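Local coordinates for trp repressor binding protein WrbA (Deinococcus radiodurans, PDB 1YDG) that catalyses the reduction of quinones to quinols by NADH or NADPH, using one bound FMN per subunit of a homotetramer, at residues V51-G54 and W58-N61; A79-F84 and R191-L196; T117-T122 and R187-R192. One frame throughout, in Å; residues are numbered along the deposited sequence.

Interaction 1: V51-G54 and W58-N61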
ATOM      1  N   VAL B  51      -2.840 -17.121  26.597  1.00 21.86           N
ATOM      2  CA  VAL B  51      -3.517 -16.831  25.317  1.00 21.32           C
ATOM      3  C   VAL B  51      -3.458 -18.049  24.381  1.00 20.30           C
ATOM      4  O   VAL B  51      -4.450 -18.412  23.745  1.00 19.99           O
ATOM      5  CB  VAL B  51      -2.914 -15.593  24.609  1.00 21.27           C
ATOM      6  CG1 VAL B  51      -3.542 -15.388  23.212  1.00 21.17           C
ATOM      7  CG2 VAL B  51      -3.124 -14.343  25.455  1.00 22.03           C
ATOM      8  N   ILE B  52      -2.288 -18.679  24.305  1.00 19.75           N
ATOM      9  CA  ILE B  52      -2.131 -19.918  23.532  1.00 19.36           C
ATOM     10  C   ILE B  52      -3.094 -20.997  24.077  1.00 19.12           C
ATOM     11  O   ILE B  52      -3.746 -21.721  23.322  1.00 19.35           O
ATOM     12  CB  ILE B  52      -0.674 -20.425  23.593  1.00 18.49           C
ATOM     13  CG1 ILE B  52       0.265 -19.420  22.920  1.00 19.29           C
ATOM     14  CG2 ILE B  52      -0.573 -21.802  22.922  1.00 19.06           C
ATOM     15  CD1 ILE B  52       1.760 -19.630  23.239  1.00 19.14           C
ATOM     16  N   ASP B  53      -3.177 -21.084  25.402  1.00 18.95           N
ATOM     17  CA  ASP B  53      -4.073 -22.026  26.091  1.00 18.61           C
ATOM     18  C   ASP B  53      -5.575 -21.867  25.781  1.00 18.29           C
ATOM     19  O   ASP B  53      -6.374 -22.721  26.141  1.00 17.58           O
ATOM     20  CB  ASP B  53      -3.892 -21.862  27.588  1.00 19.26           C
ATOM     21  CG  ASP B  53      -2.658 -22.550  28.119  1.00 20.09           C
ATOM     22  OD1 ASP B  53      -1.948 -23.269  27.373  1.00 20.54           O
ATOM     23  OD2 ASP B  53      -2.405 -22.358  29.317  1.00 22.52           O
ATOM     24  N   GLY B  54      -5.959 -20.772  25.134  1.00 17.92           N
ATOM     25  CA  GLY B  54      -7.356 -20.539  24.770  1.00 17.84           C
ATOM     26  C   GLY B  54      -7.829 -21.222  23.498  1.00 17.58           C
ATOM     27  O   GLY B  54      -9.026 -21.251  23.234  1.00 18.16           O
ATOM     28  N   TRP B  58      -4.037 -23.800  18.149  1.00 15.74           N
ATOM     29  CA  TRP B  58      -2.811 -23.061  18.465  1.00 15.49           C
ATOM     30  C   TRP B  58      -1.870 -23.896  19.330  1.00 15.80           C
ATOM     31  O   TRP B  58      -0.704 -24.085  18.984  1.00 15.41           O
ATOM     32  CB  TRP B  58      -3.140 -21.735  19.152  1.00 14.65           C
ATOM     33  CG  TRP B  58      -2.030 -20.705  19.126  1.00 14.15           C
ATOM     34  CD1 TRP B  58      -0.706 -20.899  18.807  1.00 13.36           C
ATOM     35  CD2 TRP B  58      -2.152 -19.321  19.475  1.00 12.92           C
ATOM     36  NE1 TRP B  58      -0.018 -19.713  18.909  1.00 12.18           N
ATOM     37  CE2 TRP B  58      -0.871 -18.732  19.329  1.00 11.93           C
ATOM     38  CE3 TRP B  58      -3.210 -18.526  19.914  1.00 13.67           C
ATOM     39  CZ2 TRP B  58      -0.630 -17.377  19.591  1.00 13.56           C
ATOM     40  CZ3 TRP B  58      -2.970 -17.166  20.162  1.00 14.33           C
ATOM     41  CH2 TRP B  58      -1.688 -16.613  20.003  1.00 13.78           C
ATOM     42  N   LYS B  59      -2.376 -24.414  20.448  1.00 16.84           N
ATOM     43  CA  LYS B  59      -1.599 -25.354  21.262  1.00 17.20           C
ATOM     44  C   LYS B  59      -1.090 -26.523  20.457  1.00 16.94           C
ATOM     45  O   LYS B  59       0.075 -26.885  20.571  1.00 17.18           O
ATOM     46  CB  LYS B  59      -2.407 -25.919  22.422  1.00 17.59           C
ATOM     47  CG  LYS B  59      -2.469 -25.008  23.600  1.00 19.35           C
ATOM     48  CD  LYS B  59      -3.094 -25.688  24.784  1.00 20.12           C
ATOM     49  CE  LYS B  59      -2.054 -26.206  25.735  1.00 22.49           C
ATOM     50  NZ  LYS B  59      -2.725 -27.014  26.772  1.00 23.59           N
ATOM     51  N   ALA B  60      -1.974 -27.117  19.658  1.00 16.76           N
ATOM     52  CA  ALA B  60      -1.619 -28.291  18.873  1.00 16.57           C
ATOM     53  C   ALA B  60      -0.507 -27.958  17.893  1.00 16.32           C
ATOM     54  O   ALA B  60       0.444 -28.723  17.743  1.00 16.99           O
ATOM     55  CB  ALA B  60      -2.823 -28.814  18.136  1.00 16.70           C
ATOM     56  N   ASN B  61      -0.613 -26.799  17.242  1.00 15.56           N
ATOM     57  CA  ASN B  61       0.355 -26.435  16.210  1.00 15.63           C
ATOM     58  C   ASN B  61       1.712 -26.155  16.795  1.00 14.68           C
ATOM     59  O   ASN B  61       2.721 -26.526  16.219  1.00 13.97           O
ATOM     60  CB  ASN B  61      -0.108 -25.231  15.394  1.00 14.93           C
ATOM     61  CG  ASN B  61       0.849 -24.899  14.268  1.00 14.72           C
ATOM     62  OD1 ASN B  61       1.171 -25.751  13.428  1.00 11.80           O
ATOM     63  ND2 ASN B  61       1.294 -23.652  14.227  1.00 14.37           N
TER
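I52 and K59 bring their CA atoms to 5.9 Å from each other as the chain passes from helix 49-52, turns through a bond of 3.1 Å from G54 N to V51 O, and re-enters a helical course in 56-64. No hydrogen bond links the two segments; side chains make most of the contact. W58 and I52 carry the larger share: with CG anti to the backbone N (chi1 -161°), the W58 indole lies against V51 and I52. I52 sends its CG1 branch across the ring at about a right angle, in a CH-pi contact 4.1 Å from the centroid of the five-membered ring and 21° off the normal. V51 comes in at the benzene end, CG1 lying 3.6 Å from W58 CZ3 in an oblique approach. An alanine in place of W58 would probably leave the I52 and V51 branches without the surface they rest on and E45 without its indole N-H partner. The next residue, K59, lays its aliphatic chain along the turn, CG 3.5 Å from I52 O and 3.8 Å from I52 CG2. A bend at chi3 then carries K59 CE to 3.4 Å from D53 OD1, but the ion pair of K59 NZ with the same oxygen is long, at 3.9 Å. D53 OD1 has a firmer partner in Q49 NE2, and both D53 and K59 touch a crystal neighbour, so the lattice may influence their poses. In the flavodoxin-like fold this corner between two short helices lies after strand 37-42. W58 NE1 bonds to E45 OE2 in the loop that joins that strand to helix 49-52, and its ring reaches Y14, beside the FMN-binding S15 and S16 at the end of strand 8-13.

Interaction 2: A79-F84 and R191-L196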
ATOM      1  N   ALA B  79      21.159 -17.357   3.771  1.00 13.57           N
ATOM      2  CA  ALA B  79      20.298 -17.545   2.610  1.00 13.70           C
ATOM      3  C   ALA B  79      20.740 -16.708   1.412  1.00 13.55           C
ATOM      4  O   ALA B  79      21.281 -15.622   1.538  1.00 14.21           O
ATOM      5  CB  ALA B  79      18.839 -17.227   2.960  1.00 13.65           C
ATOM      6  N   GLU B  80      20.504 -17.251   0.237  1.00 14.45           N
ATOM      7  CA  GLU B  80      20.613 -16.479  -0.980  1.00 14.35           C
ATOM      8  C   GLU B  80      19.214 -16.136  -1.470  1.00 14.20           C
ATOM      9  O   GLU B  80      19.029 -15.166  -2.196  1.00 13.57           O
ATOM     10  CB  GLU B  80      21.394 -17.277  -1.998  1.00 14.71           C
ATOM     11  CG  GLU B  80      22.861 -17.339  -1.665  1.00 15.54           C
ATOM     12  CD  GLU B  80      23.563 -18.560  -2.205  1.00 15.69           C
ATOM     13  OE1 GLU B  80      22.924 -19.599  -2.413  1.00 18.88           O
ATOM     14  OE2 GLU B  80      24.782 -18.477  -2.426  1.00 20.19           O
ATOM     15  N   ALA B  81      18.237 -16.941  -1.051  1.00 14.03           N
ATOM     16  CA  ALA B  81      16.848 -16.740  -1.396  1.00 13.50           C
ATOM     17  C   ALA B  81      16.005 -16.842  -0.142  1.00 13.12           C
ATOM     18  O   ALA B  81      16.129 -17.793   0.605  1.00 13.49           O
ATOM     19  CB  ALA B  81      16.424 -17.778  -2.428  1.00 14.37           C
ATOM     20  N   ILE B  82      15.147 -15.854   0.088  1.00 12.10           N
ATOM     21  CA  ILE B  82      14.301 -15.806   1.269  1.00 12.29           C
ATOM     22  C   ILE B  82      12.817 -15.824   0.950  1.00 12.45           C
ATOM     23  O   ILE B  82      12.350 -15.079   0.084  1.00 12.11           O
ATOM     24  CB  ILE B  82      14.578 -14.511   2.071  1.00 12.39           C
ATOM     25  CG1 ILE B  82      16.008 -14.529   2.613  1.00 12.41           C
ATOM     26  CG2 ILE B  82      13.531 -14.341   3.191  1.00 11.24           C
ATOM     27  CD1 ILE B  82      16.620 -13.139   2.904  1.00 13.16           C
ATOM     28  N   VAL B  83      12.067 -16.649   1.674  1.00 12.35           N
ATOM     29  CA  VAL B  83      10.611 -16.556   1.659  1.00 12.23           C
ATOM     30  C   VAL B  83      10.129 -16.288   3.066  1.00 12.58           C
ATOM     31  O   VAL B  83      10.549 -16.986   3.992  1.00 11.90           O
ATOM     32  CB  VAL B  83       9.924 -17.857   1.129  1.00 12.66           C
ATOM     33  CG1 VAL B  83       8.406 -17.783   1.244  1.00 11.57           C
ATOM     34  CG2 VAL B  83      10.335 -18.174  -0.305  1.00 12.99           C
ATOM     35  N   PHE B  84       9.233 -15.291   3.194  1.00 12.33           N
ATOM     36  CA  PHE B  84       8.498 -14.963   4.432  1.00 11.93           C
ATOM     37  C   PHE B  84       7.013 -15.303   4.282  1.00 12.01           C
ATOM     38  O   PHE B  84       6.380 -14.949   3.272  1.00 12.37           O
ATOM     39  CB  PHE B  84       8.581 -13.450   4.723  1.00 11.99           C
ATOM     40  CG  PHE B  84       9.810 -13.021   5.463  1.00 10.63           C
ATOM     41  CD1 PHE B  84      10.932 -13.845   5.558  1.00 11.64           C
ATOM     42  CD2 PHE B  84       9.869 -11.764   6.022  1.00 10.79           C
ATOM     43  CE1 PHE B  84      12.080 -13.420   6.234  1.00 10.71           C
ATOM     44  CE2 PHE B  84      11.014 -11.337   6.699  1.00 11.23           C
ATOM     45  CZ  PHE B  84      12.107 -12.160   6.796  1.00 11.52           C
ATOM     46  N   ARG B 191       9.781 -22.652  -6.788  1.00 17.43           N
ATOM     47  CA  ARG B 191      10.586 -23.211  -7.868  1.00 18.04           C
ATOM     48  C   ARG B 191      11.128 -22.063  -8.738  1.00 17.13           C
ATOM     49  O   ARG B 191      12.300 -22.008  -9.088  1.00 16.64           O
ATOM     50  CB  ARG B 191       9.743 -24.219  -8.675  1.00 18.44           C
ATOM     51  CG  ARG B 191      10.344 -24.721  -9.982  1.00 20.27           C
ATOM     52  CD  ARG B 191       9.453 -25.796 -10.636  1.00 23.14           C
ATOM     53  NE  ARG B 191       8.204 -25.208 -11.148  1.00 28.01           N
ATOM     54  CZ  ARG B 191       6.958 -25.487 -10.730  1.00 29.40           C
ATOM     55  NH1 ARG B 191       6.714 -26.395  -9.781  1.00 31.26           N
ATOM     56  NH2 ARG B 191       5.928 -24.850 -11.292  1.00 30.76           N
ATOM     57  N   ARG B 192      10.254 -21.125  -9.045  1.00 16.93           N
ATOM     58  CA  ARG B 192      10.615 -19.982  -9.852  1.00 16.63           C
ATOM     59  C   ARG B 192      11.669 -19.120  -9.175  1.00 15.51           C
ATOM     60  O   ARG B 192      12.634 -18.709  -9.807  1.00 15.03           O
ATOM     61  CB  ARG B 192       9.359 -19.176 -10.117  1.00 16.62           C
ATOM     62  CG  ARG B 192       9.605 -17.831 -10.697  1.00 18.24           C
ATOM     63  CD  ARG B 192       8.259 -17.146 -10.971  1.00 19.13           C
ATOM     64  NE  ARG B 192       8.481 -15.725 -11.164  1.00 21.02           N
ATOM     65  CZ  ARG B 192       8.967 -15.198 -12.273  1.00 21.34           C
ATOM     66  NH1 ARG B 192       9.270 -15.976 -13.309  1.00 23.76           N
ATOM     67  NH2 ARG B 192       9.155 -13.891 -12.348  1.00 21.52           N
ATOM     68  N   GLN B 193      11.472 -18.837  -7.892  1.00 14.64           N
ATOM     69  CA  GLN B 193      12.442 -18.037  -7.140  1.00 14.66           C
ATOM     70  C   GLN B 193      13.816 -18.695  -7.075  1.00 14.46           C
ATOM     71  O   GLN B 193      14.838 -18.015  -7.204  1.00 14.46           O
ATOM     72  CB  GLN B 193      11.922 -17.725  -5.734  1.00 14.41           C
ATOM     73  CG  GLN B 193      12.918 -16.950  -4.866  1.00 13.84           C
ATOM     74  CD  GLN B 193      12.320 -16.424  -3.598  1.00 12.36           C
ATOM     75  OE1 GLN B 193      11.141 -16.608  -3.342  1.00 10.84           O
ATOM     76  NE2 GLN B 193      13.142 -15.751  -2.781  1.00 11.70           N
ATOM     77  N   VAL B 194      13.844 -20.009  -6.883  1.00 14.88           N
ATOM     78  CA  VAL B 194      15.114 -20.759  -6.864  1.00 15.39           C
ATOM     79  C   VAL B 194      15.819 -20.664  -8.220  1.00 15.61           C
ATOM     80  O   VAL B 194      17.008 -20.383  -8.273  1.00 15.64           O
ATOM     81  CB  VAL B 194      14.886 -22.245  -6.466  1.00 15.34           C
ATOM     82  CG1 VAL B 194      16.120 -23.109  -6.766  1.00 14.76           C
ATOM     83  CG2 VAL B 194      14.495 -22.345  -5.009  1.00 14.76           C
ATOM     84  N   GLU B 195      15.066 -20.865  -9.302  1.00 16.56           N
ATOM     85  CA  GLU B 195      15.602 -20.703 -10.672  1.00 17.50           C
ATOM     86  C   GLU B 195      16.160 -19.293 -10.951  1.00 17.01           C
ATOM     87  O   GLU B 195      17.273 -19.147 -11.473  1.00 17.67           O
ATOM     88  CB  GLU B 195      14.531 -21.070 -11.708  1.00 17.87           C
ATOM     89  CG  GLU B 195      14.227 -22.570 -11.747  1.00 20.51           C
ATOM     90  CD  GLU B 195      12.982 -22.935 -12.561  1.00 21.31           C
ATOM     91  OE1 GLU B 195      12.379 -22.040 -13.210  1.00 25.69           O
ATOM     92  OE2 GLU B 195      12.610 -24.137 -12.551  1.00 26.31           O
ATOM     93  N   LEU B 196      15.409 -18.260 -10.592  1.00 16.34           N
ATOM     94  CA  LEU B 196      15.932 -16.883 -10.697  1.00 16.52           C
ATOM     95  C   LEU B 196      17.208 -16.671  -9.866  1.00 15.73           C
ATOM     96  O   LEU B 196      18.189 -16.096 -10.348  1.00 15.29           O
ATOM     97  CB  LEU B 196      14.867 -15.854 -10.310  1.00 16.05           C
ATOM     98  CG  LEU B 196      13.731 -15.658 -11.330  1.00 15.59           C
ATOM     99  CD1 LEU B 196      12.576 -14.891 -10.716  1.00 16.34           C
ATOM    100  CD2 LEU B 196      14.209 -14.959 -12.595  1.00 14.95           C
TER
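Q193 reaches from its helix to strand 81-84 and gives an amide N-H to the backbone of I82: NE2 stands 3.0 Å from I82 O, with a fairly straight N-H...O angle of 163°. The oxygen lies nearly in the amide plane of Q193, whereas NE2 sits well above the carbonyl plane of I82, 58° out of it. I82 O also accepts the backbone N-H of S119 on the neighbouring strand, which is consistent with the steep approach of NE2; this one oxygen thus serves both sheet and helix. A81 and V83, the residues before and after I82, flank the amide: A81 CB is 3.9 Å from Q193 NE2, and V83 CG2 is 3.5 Å from Q193 OE1. The CB of I82 is directed away from the helix. With CG anti to the backbone N (chi1 177°) and the rest of the chain extended, Q193 spans the distance between strand and helix, whose short axes approach to 9.3 Å and run nearly antiparallel. This is the helix-on-sheet packing of a flavodoxin-like alpha/beta/alpha sandwich, in which the C-terminal helix 180-204 lies over a central, mainly parallel sheet. Further out, the amide is turned by its partners on strand 117-124: OE1 receives S119 OG, and NE2 also bonds to T117 OG1. Both ends of this buried group are thereby satisfied, and its flip is probably fixed by them. A81 also packs on T197, one helical turn beyond Q193. On another flank of the helix, L196 CD1 lies 3.9 Å above the centre of the R192 guanidinium. R192 NH1 there bonds to N115 OD1 of a second subunit, and L196 packs on L200 of that neighbouring subunit.

Interaction 3: T117-T122 and R187-R192; sequences TFSAMT and RHQVRR
In the flavodoxin-like alpha/beta/alpha sandwich, Q189 on the C-terminal helix 180-204 joins S119, A120 and M121 of strand 117-124, the strand whose C-terminal end carries the first of the FMN-binding residues S123 to G129. Helix and strand run almost exactly antiparallel, at 172°, with their short axes 9.9 Å apart. At Q189 the first torsion places CG opposite the backbone N (chi1 -177°), and the chain stays extended beyond it, which carries the amide straight down onto the sheet. Both hydrogens of NE2 are then used. One goes to S119 OG at 2.8 Å, close to the amide plane. The other goes to A120 O at 3.0 Å, where NE2 stands 60° out of the carbonyl plane and the oxygen lies a little out of the Q189 amide plane. The serine hydroxyl has a second partner in Q193 one helical turn on, so two glutamines of one helix share a single hydroxyl. At the other end of the buried amide, Q189 OE1 accepts the backbone N-H of A169. Helix 19-33 shares this face of the sheet: M121 packs on M23, and V190 on A27. The M121 side chain crosses that of Q189 obliquely, its CG lying 3.7 Å from Q189 NE2 and 4.0 Å from Q189 OE1.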
ATOM      1  N   THR B 117      17.252 -12.721  -2.958  1.00 13.96           N
ATOM      2  CA  THR B 117      15.894 -12.735  -3.514  1.00 13.61           C
ATOM      3  C   THR B 117      14.899 -12.905  -2.393  1.00 13.09           C
ATOM      4  O   THR B 117      15.212 -13.490  -1.359  1.00 12.68           O
ATOM      5  CB  THR B 117      15.678 -13.783  -4.579  1.00 12.70           C
ATOM      6  OG1 THR B 117      15.875 -15.073  -4.022  1.00 13.44           O
ATOM      7  CG2 THR B 117      16.631 -13.578  -5.761  1.00 13.37           C
ATOM      8  N   PHE B 118      13.705 -12.374  -2.616  1.00 12.72           N
ATOM      9  CA  PHE B 118      12.662 -12.307  -1.627  1.00 12.58           C
ATOM     10  C   PHE B 118      11.299 -12.461  -2.263  1.00 12.86           C
ATOM     11  O   PHE B 118      10.978 -11.760  -3.224  1.00 12.10           O
ATOM     12  CB  PHE B 118      12.668 -10.964  -0.935  1.00 12.46           C
ATOM     13  CG  PHE B 118      11.680 -10.873   0.182  1.00 12.67           C
ATOM     14  CD1 PHE B 118      12.017 -11.331   1.454  1.00 12.72           C
ATOM     15  CD2 PHE B 118      10.399 -10.378  -0.034  1.00 12.64           C
ATOM     16  CE1 PHE B 118      11.096 -11.259   2.507  1.00 12.68           C
ATOM     17  CE2 PHE B 118       9.473 -10.300   1.008  1.00 13.26           C
ATOM     18  CZ  PHE B 118       9.821 -10.756   2.283  1.00 13.05           C
ATOM     19  N   SER B 119      10.491 -13.355  -1.703  1.00 12.02           N
ATOM     20  CA  SER B 119       9.056 -13.391  -2.005  1.00 12.68           C
ATOM     21  C   SER B 119       8.304 -13.728  -0.723  1.00 12.73           C
ATOM     22  O   SER B 119       8.916 -14.046   0.303  1.00 11.40           O
ATOM     23  CB  SER B 119       8.747 -14.401  -3.109  1.00 12.40           C
ATOM     24  OG  SER B 119       8.655 -15.709  -2.603  1.00 13.21           O
ATOM     25  N   ALA B 120       6.985 -13.608  -0.762  1.00 13.11           N
ATOM     26  CA  ALA B 120       6.199 -13.725   0.447  1.00 12.94           C
ATOM     27  C   ALA B 120       4.894 -14.477   0.223  1.00 13.21           C
ATOM     28  O   ALA B 120       4.421 -14.606  -0.899  1.00 13.83           O
ATOM     29  CB  ALA B 120       5.930 -12.331   1.020  1.00 12.85           C
ATOM     30  N   MET B 121       4.329 -14.975   1.316  1.00 13.17           N
ATOM     31  CA  MET B 121       3.097 -15.765   1.310  1.00 14.32           C
ATOM     32  C   MET B 121       2.301 -15.384   2.529  1.00 14.49           C
ATOM     33  O   MET B 121       2.853 -14.881   3.523  1.00 13.95           O
ATOM     34  CB  MET B 121       3.370 -17.272   1.382  1.00 13.83           C
ATOM     35  CG  MET B 121       4.219 -17.836   0.270  1.00 13.52           C
ATOM     36  SD  MET B 121       4.428 -19.641   0.352  1.00 15.30           S
ATOM     37  CE  MET B 121       4.999 -19.887   2.008  1.00 15.11           C
ATOM     38  N   THR B 122       0.999 -15.608   2.457  1.00 15.70           N
ATOM     39  CA  THR B 122       0.124 -15.260   3.559  1.00 17.05           C
ATOM     40  C   THR B 122      -1.162 -16.095   3.620  1.00 18.62           C
ATOM     41  O   THR B 122      -1.422 -16.951   2.764  1.00 18.40           O
ATOM     42  CB  THR B 122      -0.209 -13.745   3.494  1.00 16.35           C
ATOM     43  OG1 THR B 122      -0.786 -13.308   4.731  1.00 13.18           O
ATOM     44  CG2 THR B 122      -1.144 -13.440   2.313  1.00 16.14           C
ATOM     45  N   ARG B 187       4.293 -24.123  -4.805  1.00 18.05           N
ATOM     46  CA  ARG B 187       5.378 -24.847  -5.489  1.00 19.23           C
ATOM     47  C   ARG B 187       6.017 -24.036  -6.610  1.00 18.26           C
ATOM     48  O   ARG B 187       7.247 -23.990  -6.751  1.00 19.36           O
ATOM     49  CB  ARG B 187       4.873 -26.182  -6.067  1.00 19.39           C
ATOM     50  CG  ARG B 187       4.480 -27.242  -5.033  1.00 21.81           C
ATOM     51  CD  ARG B 187       4.393 -28.681  -5.633  1.00 23.60           C
ATOM     52  NE  ARG B 187       3.298 -28.883  -6.603  1.00 26.65           N
ATOM     53  CZ  ARG B 187       2.040 -29.233  -6.302  1.00 28.57           C
ATOM     54  NH1 ARG B 187       1.648 -29.407  -5.045  1.00 29.56           N
ATOM     55  NH2 ARG B 187       1.150 -29.400  -7.273  1.00 29.50           N
ATOM     56  N   HIS B 188       5.181 -23.419  -7.430  1.00 18.11           N
ATOM     57  CA  HIS B 188       5.649 -22.643  -8.570  1.00 17.52           C
ATOM     58  C   HIS B 188       6.405 -21.401  -8.120  1.00 16.59           C
ATOM     59  O   HIS B 188       7.495 -21.097  -8.639  1.00 15.96           O
ATOM     60  CB  HIS B 188       4.478 -22.252  -9.480  1.00 18.06           C
ATOM     61  CG  HIS B 188       4.845 -21.240 -10.524  1.00 19.86           C
ATOM     62  ND1 HIS B 188       5.619 -21.554 -11.625  1.00 24.08           N
ATOM     63  CD2 HIS B 188       4.590 -19.910 -10.609  1.00 22.65           C
ATOM     64  CE1 HIS B 188       5.808 -20.464 -12.352  1.00 24.94           C
ATOM     65  NE2 HIS B 188       5.188 -19.454 -11.761  1.00 23.61           N
ATOM     66  N   GLN B 189       5.819 -20.694  -7.161  1.00 15.92           N
ATOM     67  CA  GLN B 189       6.451 -19.502  -6.566  1.00 15.99           C
ATOM     68  C   GLN B 189       7.879 -19.776  -6.112  1.00 15.72           C
ATOM     69  O   GLN B 189       8.784 -19.007  -6.425  1.00 15.39           O
ATOM     70  CB  GLN B 189       5.640 -18.980  -5.395  1.00 15.52           C
ATOM     71  CG  GLN B 189       6.210 -17.701  -4.771  1.00 15.61           C
ATOM     72  CD  GLN B 189       5.354 -17.150  -3.670  1.00 15.54           C
ATOM     73  OE1 GLN B 189       4.130 -17.290  -3.693  1.00 14.15           O
ATOM     74  NE2 GLN B 189       5.992 -16.494  -2.684  1.00 15.70           N
ATOM     75  N   VAL B 190       8.061 -20.880  -5.397  1.00 16.06           N
ATOM     76  CA  VAL B 190       9.353 -21.250  -4.829  1.00 16.23           C
ATOM     77  C   VAL B 190      10.287 -21.775  -5.916  1.00 16.67           C
ATOM     78  O   VAL B 190      11.439 -21.376  -5.976  1.00 16.08           O
ATOM     79  CB  VAL B 190       9.194 -22.295  -3.701  1.00 16.48           C
ATOM     80  CG1 VAL B 190      10.570 -22.750  -3.157  1.00 15.51           C
ATOM     81  CG2 VAL B 190       8.338 -21.730  -2.550  1.00 16.08           C
ATOM     82  N   ARG B 191       9.781 -22.652  -6.788  1.00 17.43           N
ATOM     83  CA  ARG B 191      10.586 -23.211  -7.868  1.00 18.04           C
ATOM     84  C   ARG B 191      11.128 -22.063  -8.738  1.00 17.13           C
ATOM     85  O   ARG B 191      12.300 -22.008  -9.088  1.00 16.64           O
ATOM     86  CB  ARG B 191       9.743 -24.219  -8.675  1.00 18.44           C
ATOM     87  CG  ARG B 191      10.344 -24.721  -9.982  1.00 20.27           C
ATOM     88  CD  ARG B 191       9.453 -25.796 -10.636  1.00 23.14           C
ATOM     89  NE  ARG B 191       8.204 -25.208 -11.148  1.00 28.01           N
ATOM     90  CZ  ARG B 191       6.958 -25.487 -10.730  1.00 29.40           C
ATOM     91  NH1 ARG B 191       6.714 -26.395  -9.781  1.00 31.26           N
ATOM     92  NH2 ARG B 191       5.928 -24.850 -11.292  1.00 30.76           N
ATOM     93  N   ARG B 192      10.254 -21.125  -9.045  1.00 16.93           N
ATOM     94  CA  ARG B 192      10.615 -19.982  -9.852  1.00 16.63           C
ATOM     95  C   ARG B 192      11.669 -19.120  -9.175  1.00 15.51           C
ATOM     96  O   ARG B 192      12.634 -18.709  -9.807  1.00 15.03           O
ATOM     97  CB  ARG B 192       9.359 -19.176 -10.117  1.00 16.62           C
ATOM     98  CG  ARG B 192       9.605 -17.831 -10.697  1.00 18.24           C
ATOM     99  CD  ARG B 192       8.259 -17.146 -10.971  1.00 19.13           C
ATOM    100  NE  ARG B 192       8.481 -15.725 -11.164  1.00 21.02           N
ATOM    101  CZ  ARG B 192       8.967 -15.198 -12.273  1.00 21.34           C
ATOM    102  NH1 ARG B 192       9.270 -15.976 -13.309  1.00 23.76           N
ATOM    103  NH2 ARG B 192       9.155 -13.891 -12.348  1.00 21.52           N
TER

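How the interactions relate
Interaction 1 comes first along the chain and closes the shortest loop: three residues separate 51-54 from 58-61, making a local corner between two short helices near the FMN-binding loop after strand 8-13. Interactions 2 and 3 are long-range. Strand 81-89 meets 191-196 and strand 117-124 meets 187-192, segments that share R191 and R192 on helix 180-204, so the shorter loop of interaction 3 nests within the longer one of interaction 2. Their centres are 6 Å apart, and together they fasten this final helix across two adjacent strands. Interaction 1, 31 Å from interaction 2 and 28 Å from interaction 3 between centres, touches neither.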